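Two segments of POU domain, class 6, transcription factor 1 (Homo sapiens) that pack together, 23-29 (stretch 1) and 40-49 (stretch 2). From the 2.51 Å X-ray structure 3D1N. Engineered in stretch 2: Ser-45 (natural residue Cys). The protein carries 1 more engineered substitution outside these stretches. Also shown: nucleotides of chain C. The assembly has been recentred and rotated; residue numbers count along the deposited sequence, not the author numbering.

Stretch 1 (23-29) TQTQVGQ
Stretch 2 40-49: SQSAISRFEK

This is a small helix-to-helix contact in which one glutamine, Gln-24, is held by polar groups of the second helix and by DNA, with an apolar patch beside it. Stretch 1 is helical from Gln-24 on, through Gln-29 and beyond, with Thr-23 at the N-cap. Stretch 2 is helical from Gln-41, with Ser-40 at the N-cap; a weak capping bond runs from Ala-43 N to Ser-40 OG, 3.3 Å. The axes approach to 7.9 Å, and their N-to-C directions make an angle of 113°. The N-terminal end of the second helix lies close to the first: Thr-25 CA is 4.4 Å from Gln-41 CA, and Gly-28 CA is 5.0 Å from Ser-40 CA. The contact buries 371 Å², both sides summed.

The CA-to-CB bond of Gln-24 points toward stretch 2; chi1 is m, chi2 t and chi3 -28°. Its side chain sits among Gln-41, Ile-44, Ser-45 and Glu-48. Its amide is used at both ends. Gln-41 NE2 donates to Gln-24 OE1 at 2.8 Å, although the place of that oxygen is less sure. Gln-24 NE2 donates to Glu-48 OE1, also at 2.8 Å, and to DA11 OP2 at a very short 2.4 Å. Gln-24 N donates to DA10 OP2, 2.9 Å. Glu-48 is m, t, with chi3 -17°.

Gln-41 has chi1 t and chi2 -99°. Gln-41 NE2 also makes a weak hydrogen bond to DA11 N7, 3.3 Å, so it joins Gln-24 to a base. Engineered Ser-45, chi1 t, donates from OG to DA11 OP2 at 3.1 Å.

Ile-44 (m, m) supplies the apolar part. Ile-44 CD1 lies 3.9 Å from Val-27 CG1 (Val-27 chi1 t) and 3.5 Å from Gly-28 N. Gly-28 leaves room here: an ideal CB would lie 3.2 Å from Ile-44 CD1 and 3.0 Å from Ser-40 O, both tight.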

# COMPACT_ATOMS: atom_id res chain seq x y z
N THR K 23 -5.67 -6.95 11.83
CA THR K 23 -4.48 -6.18 12.16
C THR K 23 -3.70 -6.85 13.30
O THR K 23 -4.29 -7.47 14.19
CB THR K 23 -4.84 -4.74 12.56
OG1 THR K 23 -5.74 -4.76 13.67
CG2 THR K 23 -5.50 -4.02 11.42
N GLN K 24 -2.37 -6.75 13.23
CA GLN K 24 -1.51 -7.17 14.34
C GLN K 24 -2.08 -6.51 15.56
O GLN K 24 -2.15 -7.09 16.64
CB GLN K 24 -0.08 -6.67 14.13
CG GLN K 24 0.61 -7.21 12.88
CD GLN K 24 1.97 -6.58 12.65
OE1 GLN K 24 2.22 -5.44 13.05
NE2 GLN K 24 2.85 -7.32 11.98
N THR K 25 -2.50 -5.27 15.38
CA THR K 25 -2.91 -4.48 16.51
C THR K 25 -4.28 -4.90 17.02
O THR K 25 -4.75 -4.41 18.03
CB THR K 25 -2.81 -2.97 16.21
OG1 THR K 25 -3.61 -2.23 17.14
CG2 THR K 25 -3.25 -2.68 14.77
N GLN K 26 -4.91 -5.83 16.32
CA GLN K 26 -6.13 -6.45 16.82
C GLN K 26 -5.79 -7.70 17.59
O GLN K 26 -6.23 -7.89 18.72
CB GLN K 26 -7.07 -6.82 15.67
CG GLN K 26 -8.03 -5.72 15.29
CD GLN K 26 -8.77 -6.02 14.01
OE1 GLN K 26 -8.19 -6.48 13.02
NE2 GLN K 26 -10.07 -5.74 14.02
N VAL K 27 -5.00 -8.57 16.96
CA VAL K 27 -4.51 -9.79 17.58
C VAL K 27 -4.14 -9.53 19.03
O VAL K 27 -4.87 -9.92 19.94
CB VAL K 27 -3.26 -10.32 16.84
CG1 VAL K 27 -2.85 -11.68 17.38
CG2 VAL K 27 -3.52 -10.41 15.34
N GLY K 28 -3.02 -8.84 19.23
CA GLY K 28 -2.53 -8.56 20.57
C GLY K 28 -3.56 -7.86 21.44
O GLY K 28 -3.67 -8.13 22.63
N GLN K 29 -4.32 -6.96 20.83
CA GLN K 29 -5.31 -6.18 21.57
C GLN K 29 -6.42 -7.05 22.15
O GLN K 29 -6.92 -6.80 23.25
CB GLN K 29 -5.88 -5.07 20.67
CG GLN K 29 -7.25 -4.55 21.07
CD GLN K 29 -8.38 -5.38 20.48
OE1 GLN K 29 -9.41 -5.59 21.12
NE2 GLN K 29 -8.18 -5.87 19.25
N SER K 40 1.06 -6.56 23.05
CA SER K 40 1.00 -5.36 22.23
C SER K 40 1.18 -5.67 20.74
O SER K 40 1.60 -6.77 20.35
CB SER K 40 2.05 -4.35 22.68
OG SER K 40 3.30 -4.60 22.07
N GLN K 41 0.85 -4.69 19.90
CA GLN K 41 1.02 -4.84 18.46
C GLN K 41 2.49 -5.12 18.12
O GLN K 41 2.81 -6.01 17.32
CB GLN K 41 0.53 -3.57 17.75
CG GLN K 41 0.74 -3.58 16.24
CD GLN K 41 1.97 -2.81 15.83
OE1 GLN K 41 2.20 -1.70 16.32
NE2 GLN K 41 2.76 -3.37 14.91
N SER K 42 3.38 -4.35 18.76
CA SER K 42 4.82 -4.46 18.54
C SER K 42 5.32 -5.87 18.75
O SER K 42 6.13 -6.37 17.96
CB SER K 42 5.59 -3.53 19.47
OG SER K 42 6.93 -3.43 19.01
N ALA K 43 4.82 -6.50 19.81
CA ALA K 43 5.03 -7.92 20.04
C ALA K 43 4.72 -8.71 18.77
O ALA K 43 5.61 -9.33 18.17
CB ALA K 43 4.16 -8.39 21.18
N ILE K 44 3.46 -8.65 18.35
CA ILE K 44 2.99 -9.35 17.15
C ILE K 44 3.89 -9.10 15.95
O ILE K 44 4.32 -10.03 15.27
CB ILE K 44 1.58 -8.90 16.78
CG1 ILE K 44 0.75 -8.63 18.04
CG2 ILE K 44 0.93 -9.93 15.86
CD1 ILE K 44 0.33 -9.88 18.80
N SER K 45 4.17 -7.82 15.70
CA SER K 45 5.09 -7.46 14.64
C SER K 45 6.42 -8.22 14.77
O SER K 45 6.75 -9.03 13.89
CB SER K 45 5.33 -5.95 14.63
OG SER K 45 6.31 -5.63 13.65
N ARG K 46 7.15 -7.95 15.86
CA ARG K 46 8.45 -8.58 16.15
C ARG K 46 8.37 -10.08 15.98
O ARG K 46 9.22 -10.69 15.32
CB ARG K 46 8.93 -8.30 17.58
CG ARG K 46 8.87 -6.86 18.05
CD ARG K 46 10.15 -6.12 17.81
NE ARG K 46 11.19 -6.48 18.76
CZ ARG K 46 12.39 -5.91 18.82
NH1 ARG K 46 12.71 -4.93 17.97
NH2 ARG K 46 13.28 -6.31 19.72
N PHE K 47 7.34 -10.68 16.58
CA PHE K 47 7.14 -12.12 16.46
C PHE K 47 7.17 -12.56 15.01
O PHE K 47 8.01 -13.37 14.60
CB PHE K 47 5.81 -12.53 17.08
CG PHE K 47 5.63 -14.02 17.14
CD1 PHE K 47 5.14 -14.73 16.04
CD2 PHE K 47 5.98 -14.73 18.28
CE1 PHE K 47 4.98 -16.10 16.09
CE2 PHE K 47 5.83 -16.11 18.34
CZ PHE K 47 5.33 -16.80 17.25
N GLU K 48 6.23 -12.02 14.24
CA GLU K 48 6.08 -12.33 12.84
C GLU K 48 7.40 -12.23 12.11
O GLU K 48 7.82 -13.17 11.43
CB GLU K 48 5.11 -11.35 12.21
CG GLU K 48 3.69 -11.52 12.68
CD GLU K 48 2.71 -10.82 11.76
OE1 GLU K 48 3.15 -9.96 10.98
OE2 GLU K 48 1.50 -11.15 11.83
N LYS K 49 8.05 -11.08 12.25
CA LYS K 49 9.30 -10.80 11.56
C LYS K 49 10.47 -11.57 12.15
O LYS K 49 11.59 -11.51 11.63
CB LYS K 49 9.59 -9.30 11.60
CG LYS K 49 8.78 -8.49 10.60
CD LYS K 49 9.26 -8.72 9.17
CE LYS K 49 9.47 -7.39 8.44
NZ LYS K 49 10.64 -6.62 8.97
P DA C 11 5.60 -5.83 9.89
OP1 DA C 11 6.41 -6.60 8.91
OP2 DA C 11 4.92 -6.56 10.99
O5' DA C 11 6.53 -4.63 10.39
C5' DA C 11 7.35 -4.04 9.38
C4' DA C 11 8.19 -2.87 9.89
O4' DA C 11 7.37 -2.02 10.72
C3' DA C 11 9.40 -3.26 10.74
O3' DA C 11 10.57 -2.82 10.07
C2' DA C 11 9.17 -2.56 12.08
C1' DA C 11 8.13 -1.49 11.78
N9 DA C 11 7.13 -1.21 12.81
C8 DA C 11 6.15 -2.04 13.30
N7 DA C 11 5.38 -1.47 14.22
C5 DA C 11 5.89 -0.17 14.32
C6 DA C 11 5.53 0.94 15.12
N6 DA C 11 4.51 0.93 15.98
N1 DA C 11 6.25 2.08 14.98
C2 DA C 11 7.26 2.08 14.09
N3 DA C 11 7.70 1.10 13.29
C4 DA C 11 6.96 -0.00 13.46
P DA C 10 -1.15 -4.88 9.82
OP1 DA C 10 -1.30 -6.06 8.93
OP2 DA C 10 -1.73 -4.85 11.19
O5' DA C 10 0.41 -4.56 9.81
C5' DA C 10 1.05 -4.25 8.58
C4' DA C 10 2.47 -3.74 8.86
O4' DA C 10 2.46 -2.41 9.45
C3' DA C 10 3.29 -4.60 9.82
O3' DA C 10 4.50 -4.93 9.16
C2' DA C 10 3.47 -3.75 11.09
C1' DA C 10 3.39 -2.34 10.52
N9 DA C 10 2.94 -1.24 11.39
C8 DA C 10 1.78 -1.16 12.14
N7 DA C 10 1.63 -0.01 12.79
C5 DA C 10 2.77 0.72 12.44
C6 DA C 10 3.22 2.03 12.79
N6 DA C 10 2.53 2.85 13.61
N1 DA C 10 4.41 2.45 12.28
C2 DA C 10 5.08 1.63 11.47
N3 DA C 10 4.76 0.39 11.05
C4 DA C 10 3.58 -0.01 11.58
P DT C 12 11.98 -3.05 10.79
OP1 DT C 12 13.11 -2.70 9.89
OP2 DT C 12 11.91 -4.37 11.46
O5' DT C 12 11.88 -1.91 11.90
C5' DT C 12 12.26 -0.61 11.54
C4' DT C 12 12.25 0.23 12.80
O4' DT C 12 11.00 0.06 13.52
C3' DT C 12 13.31 -0.16 13.82
O3' DT C 12 14.18 0.96 13.90
C2' DT C 12 12.51 -0.41 15.11
C1' DT C 12 11.28 0.42 14.84
N1 DT C 12 10.09 0.06 15.62
C2 DT C 12 9.45 1.03 16.36
O2 DT C 12 9.82 2.19 16.45
N3 DT C 12 8.34 0.60 17.03
C4 DT C 12 7.83 -0.68 17.01
O4 DT C 12 6.83 -0.96 17.66
C5 DT C 12 8.54 -1.64 16.20
C7 DT C 12 8.03 -3.05 16.09
C6 DT C 12 9.63 -1.23 15.54